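Local coordinates for ofchtiv-allosamidin (Ostrinia furnacalis, PDB 6JMB), which probably hydrolyses the beta-1,4 linkages of chitin as a family 18 glycoside hydrolase, and is captured here with the inhibitor allosamidin in its cleft, at residues Met191-His196 with Gly246-Gly251; Thr203-Pro208 with Trp318-Asn323; Val7-Thr12 with Gly341-Ser346. All coordinates share one frame; numbering follows the deposited sequence. Where two conformers were deposited one is given.

Contact 1: residues Met191-His196 with Gly246-Gly251; sequences MTYDMH and GVPFYG. With AMI (allosamizoline), chain C.
Residues 191-196, in the loop that follows strand 187-190, run at 32° to 246-251 on the neighbouring strand, with Y193 and P248 nearest at 6.3 Å between their CA atoms. Both belong to the TIM barrel of this family 18 chitinase, and side chains of both line the allosamizoline pocket. Y193 turns toward the other segment with CG between its own backbone N and carbonyl carbon (chi1 38°), which lays the ring along the backbone of 246-248. Its CD2 lies 3.5 Å from V247 C, its CB packs on CB of P248, and its hydroxyl reaches the allosamizoline, approaching C9 of the dimethylamino group and making a weak bond to O7. The Y250 side chain crosses that of Y193 at about a right angle, its OH 3.2 Å from Y193 CD1. The same hydroxyl donates to D194 OD1 at 2.6 Å, meeting the carboxylate from above its plane, 42° out of it. OD1 also forms a salt bridge with R252, so tyrosine and arginine together limit how the carboxylate can turn, while OD2 accepts the inhibitor's O6 hydroxyl at 2.6 Å. On the side of the ligand bearing the oxazoline, M191 brings SD to 3.4 Å from C7. An alanine in place of Y193 would probably open a gap between P248 and the inhibitor and leave the hydroxyl end of Y250 without its neighbouring ring. T192 sits at the centre of an inverse gamma turn and bonds through OG1 to G246 O at 2.6 Å. A water donates to both T192 O and G246 O, 2.8 Å from each.

Contact 2: residues Thr203-Pro208 with Trp318-Asn323; sequences TGHNAP and WVSFDN
T203 sits over one face of the W318 indole: its CB stands 3.5 Å from the centroid of the six-membered ring and only 9° off the ring normal, a CH-pi contact, with CG2 beside it over the ring-fusion atom CD2. Here the long loop after strand 187-190 runs alongside, and in nearly the same direction as, strand 317-320 of what is probably the insertion domain of family 18 chitinases, beside the TIM barrel. W318 CG is anti to its backbone N (chi1 -168°), which carries the indole across to the loop and offers T203 a face. At the edge of the same indole G204 O lies 3.4 Å from CZ3, close to the ring plane, and the H205 side chain crosses that of W318 at about a right angle, H205 ND1 4.1 Å from W318 CH2. The polar ends of all three side chains have partners outside: W318 NE1 in N262 O, T203 OG1 in S266 and A263, H205 NE2 in D304.

Beyond the tryptophan, S320 takes over. Its hydroxyl, also anti to the backbone N, points into the loop and accepts the backbone N-H of N206 at 2.8 Å in a nearly straight bond (168°). A water between S320 OG and H205 ND1 ties this hydroxyl to the imidazole as well. N206 CB points toward 318-323, and its OD1 takes the N-H of D194. Farther along, D322 meets the loop mainly through water, its other oxygen OD1 being engaged by K330 and S326. Two waters donate to D322 OD2: one accepts from N206 ND2, and the other, 2.9 Å from A207 N, accepts that backbone N-H.

Contact 3: residues Val7-Thr12 with Gly341-Ser346; sequences VCYYGT and GIMLWS. With AMI (allosamizoline), chain C; NAA (2-acetamido-2-deoxy-beta-D-allopyranose), chain B.
Two neighbouring parallel strands of the TIM barrel, 7-11 and 341-345, meet here, and their C-terminal ends carry Y9 and W345 into the allosamidin cleft. The axes approach to 4.9 Å at an angle of 10°, stitched by V7 N to I342 O, L344 N to V7 O and Y9 N to L344 O. V7 and M343 share one face, where their CB atoms touch; on the other, C8 SG, disulfide-bonded to C33, packs against L344 CD2. In one of its two conformers M343 sets SD at the edge of the Y9 ring, 3.3 Å from CE1, a Met-aromatic contact. The face of Y9 lies under the dimethylamino methyls of allosamizoline, CE2 being 3.4 Å from C8, while its hydroxyl bonds to D122. Y9 CB comes within 3.4 Å of W345 CE3, and the two aromatic planes are 45° apart. W345 forms the floor under the cyclopentane ring of allosamizoline: one indole face takes C5, 3.5 Å above the plane, and the opposite face takes S346 CB, folded back through a cis peptide bond. At the indole edge, NE1 donates to O7 of the adjoining N-acetylallosamine at 2.9 Å (162°).

How the contacts relate
All three contacts reach strand 243-256 or a strand paired with it. Contacts 1 and 3, centred 11 Å apart, hold the allosamizoline between them, contact 1 with polar groups and contact 3 with aromatic faces. They join directly, V247 N lying 2.7 Å from M343 O and F249 N 2.8 Å from W345 O, both probable hydrogen bonds. Contact 2 is a second shell, its centre 9 Å from that of contact 1 and 18 Å from that of contact 3. N206 is the bridge: besides its side-chain bond, its O lies 2.9 Å from M195 N, a probable hydrogen bond, so contact 2 is bonded to the backbone that carries the O6-binding D194.

Contact 1: residues Met191-His196 with Gly246-Gly251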
loop_
_atom_site.group_PDB
_atom_site.type_symbol
_atom_site.label_atom_id
_atom_site.label_comp_id
_atom_site.label_asym_id
_atom_site.label_seq_id
_atom_site.Cartn_x
_atom_site.Cartn_y
_atom_site.Cartn_z
ATOM N N MET A 191 0.089 2.203 5.831
ATOM C CA MET A 191 -0.790 1.398 4.976
ATOM C C MET A 191 -2.228 1.466 5.492
ATOM O O MET A 191 -2.779 0.516 6.057
ATOM C CB MET A 191 -0.280 -0.034 4.880
ATOM C CG MET A 191 1.041 -0.146 4.139
ATOM S SD MET A 191 1.536 -1.856 3.825
ATOM C CE MET A 191 2.129 -2.334 5.447
ATOM N N THR A 192 -2.843 2.630 5.261
ATOM C CA THR A 192 -4.198 2.939 5.726
ATOM C C THR A 192 -5.264 2.329 4.806
ATOM O O THR A 192 -6.067 3.012 4.170
ATOM C CB THR A 192 -4.360 4.445 5.922
ATOM O OG1 THR A 192 -3.615 5.155 4.918
ATOM C CG2 THR A 192 -3.853 4.863 7.302
ATOM N N TYR A 193 -5.250 1.002 4.758
ATOM C CA TYR A 193 -6.209 0.192 4.016
ATOM C C TYR A 193 -6.103 -1.219 4.578
ATOM O O TYR A 193 -5.383 -1.456 5.550
ATOM C CB TYR A 193 -5.978 0.269 2.498
ATOM C CG TYR A 193 -4.523 0.309 2.091
ATOM C CD1 TYR A 193 -3.715 -0.815 2.206
ATOM C CD2 TYR A 193 -3.952 1.475 1.604
ATOM C CE1 TYR A 193 -2.380 -0.782 1.832
ATOM C CE2 TYR A 193 -2.623 1.515 1.223
ATOM C CZ TYR A 193 -1.848 0.390 1.351
ATOM O OH TYR A 193 -0.522 0.431 0.984
ATOM N N ASP A 194 -6.839 -2.160 3.977
ATOM C CA ASP A 194 -6.997 -3.493 4.568
ATOM C C ASP A 194 -7.551 -3.407 5.988
ATOM O O ASP A 194 -7.286 -4.272 6.831
ATOM C CB ASP A 194 -5.700 -4.307 4.538
ATOM C CG ASP A 194 -5.113 -4.404 3.157
ATOM O OD1 ASP A 194 -5.887 -4.589 2.197
ATOM O OD2 ASP A 194 -3.875 -4.298 3.032
ATOM N N MET A 195 -8.326 -2.356 6.250
ATOM C CA MET A 195 -8.910 -2.176 7.574
ATOM C C MET A 195 -9.891 -3.290 7.882
ATOM O O MET A 195 -9.983 -3.753 9.030
ATOM C CB MET A 195 -9.614 -0.824 7.625
ATOM C CG MET A 195 -8.673 0.347 7.454
ATOM S SD MET A 195 -7.798 0.675 8.989
ATOM C CE MET A 195 -6.631 1.931 8.464
ATOM N N HIS A 196 -10.631 -3.720 6.861
ATOM C CA HIS A 196 -11.545 -4.840 6.919
ATOM C C HIS A 196 -11.452 -5.587 5.602
ATOM O O HIS A 196 -11.022 -5.043 4.582
ATOM C CB HIS A 196 -12.975 -4.351 7.167
ATOM C CG HIS A 196 -13.111 -3.608 8.451
ATOM N ND1 HIS A 196 -13.056 -4.242 9.674
ATOM C CD2 HIS A 196 -13.209 -2.284 8.714
ATOM C CE1 HIS A 196 -13.160 -3.342 10.637
ATOM N NE2 HIS A 196 -13.256 -2.148 10.082
ATOM N N GLY A 246 -1.446 6.155 3.061
ATOM C CA GLY A 246 -1.769 5.183 2.033
ATOM C C GLY A 246 -3.228 5.238 1.618
ATOM O O GLY A 246 -4.124 5.517 2.420
ATOM N N VAL A 247 -3.458 4.968 0.333
ATOM C CA VAL A 247 -4.803 4.780 -0.218
ATOM C C VAL A 247 -4.793 3.568 -1.135
ATOM O O VAL A 247 -3.771 3.227 -1.746
ATOM C CB VAL A 247 -5.291 6.021 -1.004
ATOM C CG1 VAL A 247 -5.336 7.249 -0.099
ATOM C CG2 VAL A 247 -4.405 6.277 -2.227
ATOM N N PRO A 248 -5.935 2.881 -1.235
ATOM C CA PRO A 248 -5.999 1.671 -2.067
ATOM C C PRO A 248 -6.591 1.919 -3.447
ATOM O O PRO A 248 -7.580 2.645 -3.586
ATOM C CB PRO A 248 -6.927 0.762 -1.256
ATOM C CG PRO A 248 -7.913 1.742 -0.640
ATOM C CD PRO A 248 -7.144 3.037 -0.395
ATOM N N PHE A 249 -6.016 1.289 -4.472
ATOM C CA PHE A 249 -6.583 1.269 -5.814
ATOM C C PHE A 249 -7.297 -0.049 -6.092
ATOM O O PHE A 249 -7.453 -0.445 -7.253
ATOM C CB PHE A 249 -5.500 1.507 -6.871
ATOM C CG PHE A 249 -5.074 2.947 -7.030
ATOM C CD1 PHE A 249 -5.352 3.919 -6.072
ATOM C CD2 PHE A 249 -4.385 3.321 -8.171
ATOM C CE1 PHE A 249 -4.935 5.240 -6.255
ATOM C CE2 PHE A 249 -3.969 4.632 -8.362
ATOM C CZ PHE A 249 -4.246 5.597 -7.407
ATOM N N TYR A 250 -7.700 -0.747 -5.040
ATOM C CA TYR A 250 -8.403 -2.011 -5.140
ATOM C C TYR A 250 -9.484 -2.000 -4.074
ATOM O O TYR A 250 -9.457 -1.190 -3.140
ATOM C CB TYR A 250 -7.454 -3.203 -4.907
ATOM C CG TYR A 250 -6.836 -3.168 -3.526
ATOM C CD1 TYR A 250 -5.726 -2.367 -3.265
ATOM C CD2 TYR A 250 -7.373 -3.904 -2.481
ATOM C CE1 TYR A 250 -5.175 -2.298 -2.006
ATOM C CE2 TYR A 250 -6.820 -3.843 -1.208
ATOM C CZ TYR A 250 -5.717 -3.035 -0.983
ATOM O OH TYR A 250 -5.149 -2.956 0.272
ATOM N N GLY A 251 -10.444 -2.911 -4.229
ATOM C CA GLY A 251 -11.480 -3.122 -3.245
ATOM C C GLY A 251 -11.431 -4.550 -2.728
ATOM O O GLY A 251 -10.659 -5.387 -3.211
HETATM C C1 AMI C . 0.288 -4.071 0.917
HETATM C C2 AMI C . 1.586 -4.970 1.004
HETATM C C3 AMI C . 1.500 -5.829 -0.156
HETATM C C4 AMI C . -0.054 -6.036 -0.387
HETATM C C5 AMI C . -0.529 -4.667 -0.262
HETATM C C6 AMI C . -2.080 -4.566 -0.018
HETATM C C7 AMI C . 2.125 -2.850 0.674
HETATM C C8 AMI C . 4.425 -1.760 0.676
HETATM C C9 AMI C . 2.337 -0.340 0.242
HETATM N N2 AMI C . 2.595 -4.139 0.966
HETATM N N7 AMI C . 2.967 -1.656 0.533
HETATM O O3 AMI C . 2.216 -7.044 0.060
HETATM O O4 AMI C . -0.413 -6.499 -1.682
HETATM O O6 AMI C . -2.410 -5.363 1.102
HETATM O O7 AMI C . 0.771 -2.762 0.543
HETATM O O HOH W 1 -6.866 5.304 2.732
#

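Contact 2: residues Thr203-Pro208 with Trp318-Asn323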
loop_
_atom_site.group_PDB
_atom_site.type_symbol
_atom_site.label_atom_id
_atom_site.label_comp_id
_atom_site.label_asym_id
_atom_site.label_seq_id
_atom_site.Cartn_x
_atom_site.Cartn_y
_atom_site.Cartn_z
ATOM N N THR A 203 -19.280 -7.733 6.741
ATOM C CA THR A 203 -18.774 -6.805 5.735
ATOM C C THR A 203 -18.209 -5.562 6.409
ATOM O O THR A 203 -18.619 -5.176 7.506
ATOM C CB THR A 203 -19.898 -6.387 4.784
ATOM O OG1 THR A 203 -20.948 -5.759 5.536
ATOM C CG2 THR A 203 -20.454 -7.593 4.031
ATOM N N GLY A 204 -17.247 -4.939 5.745
ATOM C CA GLY A 204 -16.633 -3.734 6.271
ATOM C C GLY A 204 -15.821 -3.082 5.178
ATOM O O GLY A 204 -15.546 -3.682 4.134
ATOM N N HIS A 205 -15.448 -1.836 5.426
ATOM C CA HIS A 205 -14.766 -1.056 4.408
ATOM C C HIS A 205 -13.269 -1.318 4.420
ATOM O O HIS A 205 -12.649 -1.483 5.476
ATOM C CB HIS A 205 -15.038 0.436 4.585
ATOM C CG HIS A 205 -16.491 0.788 4.514
ATOM N ND1 HIS A 205 -17.277 0.507 3.418
ATOM C CD2 HIS A 205 -17.300 1.395 5.414
ATOM C CE1 HIS A 205 -18.508 0.932 3.644
ATOM N NE2 HIS A 205 -18.548 1.477 4.846
ATOM N N ASN A 206 -12.698 -1.341 3.224
ATOM C CA ASN A 206 -11.262 -1.524 3.072
ATOM C C ASN A 206 -10.505 -0.330 3.642
ATOM O O ASN A 206 -9.453 -0.496 4.274
ATOM C CB ASN A 206 -10.980 -1.704 1.579
ATOM C CG ASN A 206 -9.543 -2.051 1.271
ATOM O OD1 ASN A 206 -8.865 -2.746 2.030
ATOM N ND2 ASN A 206 -9.076 -1.590 0.118
ATOM N N ALA A 207 -11.041 0.874 3.460
ATOM C CA ALA A 207 -10.367 2.077 3.931
ATOM C C ALA A 207 -11.377 3.136 4.353
ATOM O O ALA A 207 -11.409 4.230 3.777
ATOM C CB ALA A 207 -9.443 2.615 2.834
ATOM N N PRO A 208 -12.198 2.872 5.366
ATOM C CA PRO A 208 -13.112 3.915 5.845
ATOM C C PRO A 208 -12.317 5.052 6.467
ATOM O O PRO A 208 -11.334 4.825 7.173
ATOM C CB PRO A 208 -13.942 3.186 6.905
ATOM C CG PRO A 208 -13.003 2.148 7.453
ATOM C CD PRO A 208 -12.105 1.733 6.303
ATOM N N TRP A 318 -21.056 -8.412 -1.994
ATOM C CA TRP A 318 -20.911 -7.122 -1.338
ATOM C C TRP A 318 -19.456 -6.708 -1.498
ATOM O O TRP A 318 -18.551 -7.485 -1.185
ATOM C CB TRP A 318 -21.291 -7.238 0.139
ATOM C CG TRP A 318 -21.451 -5.944 0.859
ATOM C CD1 TRP A 318 -22.633 -5.307 1.158
ATOM C CD2 TRP A 318 -20.410 -5.143 1.434
ATOM N NE1 TRP A 318 -22.381 -4.157 1.863
ATOM C CE2 TRP A 318 -21.028 -4.032 2.046
ATOM C CE3 TRP A 318 -19.014 -5.253 1.480
ATOM C CZ2 TRP A 318 -20.297 -3.033 2.693
ATOM C CZ3 TRP A 318 -18.287 -4.263 2.129
ATOM C CH2 TRP A 318 -18.934 -3.167 2.727
ATOM N N VAL A 319 -19.227 -5.500 -2.004
ATOM C CA VAL A 319 -17.892 -5.046 -2.379
ATOM C C VAL A 319 -17.638 -3.677 -1.761
ATOM O O VAL A 319 -18.430 -2.748 -1.948
ATOM C CB VAL A 319 -17.744 -4.971 -3.912
ATOM C CG1 VAL A 319 -16.371 -4.418 -4.300
ATOM C CG2 VAL A 319 -17.961 -6.332 -4.541
ATOM N N SER A 320 -16.534 -3.554 -1.030
ATOM C CA SER A 320 -16.021 -2.260 -0.599
ATOM C C SER A 320 -14.974 -1.806 -1.608
ATOM O O SER A 320 -14.122 -2.600 -2.017
ATOM C CB SER A 320 -15.363 -2.412 0.768
ATOM O OG SER A 320 -14.439 -1.370 1.002
ATOM N N PHE A 321 -15.038 -0.541 -2.019
ATOM C CA PHE A 321 -14.057 -0.023 -2.966
ATOM C C PHE A 321 -13.866 1.468 -2.727
ATOM O O PHE A 321 -14.496 2.065 -1.851
ATOM C CB PHE A 321 -14.441 -0.345 -4.418
ATOM C CG PHE A 321 -15.674 0.369 -4.908
ATOM C CD1 PHE A 321 -16.935 0.025 -4.445
ATOM C CD2 PHE A 321 -15.569 1.376 -5.861
ATOM C CE1 PHE A 321 -18.068 0.681 -4.916
ATOM C CE2 PHE A 321 -16.699 2.024 -6.341
ATOM C CZ PHE A 321 -17.947 1.680 -5.865
ATOM N N ASP A 322 -12.961 2.063 -3.499
ATOM C CA ASP A 322 -12.745 3.499 -3.467
ATOM C C ASP A 322 -12.815 4.041 -4.886
ATOM O O ASP A 322 -12.323 3.407 -5.825
ATOM C CB ASP A 322 -11.406 3.837 -2.804
ATOM C CG ASP A 322 -11.527 3.952 -1.294
ATOM O OD1 ASP A 322 -11.925 5.037 -0.821
ATOM O OD2 ASP A 322 -11.260 2.956 -0.577
ATOM N N ASN A 323 -13.450 5.200 -5.039
ATOM C CA ASN A 323 -13.670 5.821 -6.340
ATOM C C ASN A 323 -13.106 7.242 -6.321
ATOM O O ASN A 323 -12.435 7.644 -5.373
ATOM C CB ASN A 323 -15.150 5.750 -6.734
ATOM C CG ASN A 323 -16.068 6.434 -5.736
ATOM O OD1 ASN A 323 -15.623 7.168 -4.850
ATOM N ND2 ASN A 323 -17.373 6.199 -5.886
HETATM O O HOH W 2 -15.772 0.979 1.044
HETATM O O HOH W 3 -11.017 0.247 -1.250
HETATM O O HOH W 4 -12.952 1.830 1.526
#

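Contact 3: residues Val7-Thr12 with Gly341-Ser346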
loop_
_atom_site.group_PDB
_atom_site.type_symbol
_atom_site.label_atom_id
_atom_site.label_comp_id
_atom_site.label_asym_id
_atom_site.label_seq_id
_atom_site.Cartn_x
_atom_site.Cartn_y
_atom_site.Cartn_z
ATOM N N VAL A 7 3.556 8.665 -3.773
ATOM C CA VAL A 7 4.383 7.461 -3.743
ATOM C C VAL A 7 3.585 6.340 -4.399
ATOM O O VAL A 7 2.601 5.849 -3.829
ATOM C CB VAL A 7 4.792 7.105 -2.306
ATOM C CG1 VAL A 7 5.653 5.842 -2.281
ATOM C CG2 VAL A 7 5.528 8.272 -1.655
ATOM N N CYS A 8 3.994 5.936 -5.599
ATOM C CA CYS A 8 3.273 4.941 -6.385
ATOM C C CYS A 8 3.979 3.599 -6.277
ATOM O O CYS A 8 5.110 3.464 -6.747
ATOM C CB CYS A 8 3.268 5.333 -7.860
ATOM S SG CYS A 8 2.413 6.866 -8.252
ATOM N N TYR A 9 3.293 2.601 -5.730
ATOM C CA TYR A 9 3.803 1.235 -5.771
ATOM C C TYR A 9 3.342 0.536 -7.039
ATOM O O TYR A 9 2.204 0.717 -7.489
ATOM C CB TYR A 9 3.305 0.439 -4.569
ATOM C CG TYR A 9 4.048 0.728 -3.296
ATOM C CD1 TYR A 9 3.691 1.788 -2.479
ATOM C CD2 TYR A 9 5.115 -0.072 -2.909
ATOM C CE1 TYR A 9 4.380 2.037 -1.315
ATOM C CE2 TYR A 9 5.809 0.173 -1.742
ATOM C CZ TYR A 9 5.424 1.222 -0.941
ATOM O OH TYR A 9 6.091 1.478 0.242
ATOM N N TYR A 10 4.229 -0.278 -7.610
ATOM C CA TYR A 10 3.923 -1.084 -8.786
ATOM C C TYR A 10 4.103 -2.552 -8.418
ATOM O O TYR A 10 5.221 -2.996 -8.123
ATOM C CB TYR A 10 4.838 -0.692 -9.942
ATOM C CG TYR A 10 4.718 -1.544 -11.191
ATOM C CD1 TYR A 10 3.506 -2.121 -11.572
ATOM C CD2 TYR A 10 5.823 -1.776 -11.987
ATOM C CE1 TYR A 10 3.411 -2.904 -12.725
ATOM C CE2 TYR A 10 5.735 -2.536 -13.137
ATOM C CZ TYR A 10 4.536 -3.098 -13.498
ATOM O OH TYR A 10 4.469 -3.862 -14.644
ATOM N N GLY A 11 2.996 -3.297 -8.416
ATOM C CA GLY A 11 3.043 -4.743 -8.266
ATOM C C GLY A 11 3.490 -5.378 -9.568
ATOM O O GLY A 11 2.681 -5.577 -10.482
ATOM N N THR A 12 4.787 -5.678 -9.667
ATOM C CA THR A 12 5.412 -5.956 -10.958
ATOM C C THR A 12 4.910 -7.240 -11.608
ATOM O O THR A 12 5.068 -7.400 -12.826
ATOM C CB THR A 12 6.939 -5.966 -10.817
ATOM O OG1 THR A 12 7.322 -6.932 -9.831
ATOM C CG2 THR A 12 7.449 -4.584 -10.400
ATOM N N GLY A 341 2.154 13.519 2.052
ATOM C CA GLY A 341 1.615 13.181 0.753
ATOM C C GLY A 341 0.769 11.931 0.821
ATOM O O GLY A 341 0.259 11.557 1.882
ATOM N N ILE A 342 0.648 11.297 -0.338
ATOM C CA ILE A 342 -0.225 10.148 -0.539
ATOM C C ILE A 342 0.606 9.008 -1.103
ATOM O O ILE A 342 1.429 9.206 -2.008
ATOM C CB ILE A 342 -1.382 10.489 -1.504
ATOM C CG1 ILE A 342 -2.259 11.595 -0.914
ATOM C CG2 ILE A 342 -2.221 9.253 -1.833
ATOM C CD1 ILE A 342 -2.968 11.209 0.363
ATOM N N MET A 343 0.409 7.820 -0.542
ATOM C CA MET A 343 0.992 6.584 -1.040
ATOM C C MET A 343 -0.150 5.734 -1.582
ATOM O O MET A 343 -1.256 5.760 -1.035
ATOM C CB MET A 343 1.680 5.847 0.121
ATOM C CG MET A 343 2.220 4.479 -0.208
ATOM S SD MET A 343 3.005 3.690 1.223
ATOM C CE MET A 343 1.594 3.115 2.165
ATOM N N LEU A 344 0.095 4.996 -2.663
ATOM C CA LEU A 344 -0.956 4.176 -3.240
ATOM C C LEU A 344 -0.486 2.754 -3.494
ATOM O O LEU A 344 0.596 2.527 -4.037
ATOM C CB LEU A 344 -1.511 4.787 -4.535
ATOM C CG LEU A 344 -0.462 4.981 -5.620
ATOM C CD1 LEU A 344 -0.985 4.550 -6.985
ATOM C CD2 LEU A 344 -0.021 6.442 -5.669
ATOM N N TRP A 345 -1.318 1.800 -3.104
ATOM C CA TRP A 345 -1.188 0.416 -3.543
ATOM C C TRP A 345 -2.417 0.121 -4.388
ATOM O O TRP A 345 -3.531 0.068 -3.850
ATOM C CB TRP A 345 -1.150 -0.550 -2.355
ATOM C CG TRP A 345 -0.888 -1.925 -2.862
ATOM C CD1 TRP A 345 -1.819 -2.842 -3.288
ATOM C CD2 TRP A 345 0.394 -2.512 -3.096
ATOM N NE1 TRP A 345 -1.182 -3.977 -3.751
ATOM C CE2 TRP A 345 0.172 -3.795 -3.647
ATOM C CE3 TRP A 345 1.708 -2.085 -2.889
ATOM C CZ2 TRP A 345 1.220 -4.650 -3.989
ATOM C CZ3 TRP A 345 2.745 -2.936 -3.226
ATOM C CH2 TRP A 345 2.494 -4.204 -3.767
ATOM N N SER A 346 -2.250 -0.046 -5.708
ATOM C CA SER A 346 -1.006 0.064 -6.464
ATOM C C SER A 346 -1.419 0.523 -7.864
ATOM O O SER A 346 -2.593 0.421 -8.243
ATOM C CB SER A 346 -0.293 -1.290 -6.542
ATOM O OG SER A 346 -1.198 -2.325 -6.893
HETATM C C1 AMI C . 0.288 -4.071 0.917
HETATM C C2 AMI C . 1.586 -4.970 1.004
HETATM C C3 AMI C . 1.500 -5.829 -0.156
HETATM C C4 AMI C . -0.054 -6.036 -0.387
HETATM C C5 AMI C . -0.529 -4.667 -0.262
HETATM C C6 AMI C . -2.080 -4.566 -0.018
HETATM C C7 AMI C . 2.125 -2.850 0.674
HETATM C C8 AMI C . 4.425 -1.760 0.676
HETATM C C9 AMI C . 2.337 -0.340 0.242
HETATM N N2 AMI C . 2.595 -4.139 0.966
HETATM N N7 AMI C . 2.967 -1.656 0.533
HETATM O O3 AMI C . 2.216 -7.044 0.060
HETATM O O4 AMI C . -0.413 -6.499 -1.682
HETATM O O6 AMI C . -2.410 -5.363 1.102
HETATM O O7 AMI C . 0.771 -2.762 0.543
HETATM C C1 NAA B . -0.359 -7.885 -1.823
HETATM C C2 NAA B . -1.199 -8.303 -3.019
HETATM C C3 NAA B . -1.051 -9.741 -3.342
HETATM C C4 NAA B . 0.407 -10.098 -3.561
HETATM C C5 NAA B . 1.213 -9.692 -2.334
HETATM C C6 NAA B . 2.681 -9.952 -2.483
HETATM C C7 NAA B . -3.303 -6.880 -3.354
HETATM C C8 NAA B . -4.720 -6.518 -2.898
HETATM N N2 NAA B . -2.604 -7.958 -2.611
HETATM O O3 NAA B . -1.609 -10.506 -2.229
HETATM O O4 NAA B . 0.604 -11.512 -3.762
HETATM O O5 NAA B . 1.051 -8.256 -2.120
HETATM O O6 NAA B . 3.297 -9.613 -1.259
HETATM O O7 NAA B . -2.785 -6.347 -4.259
#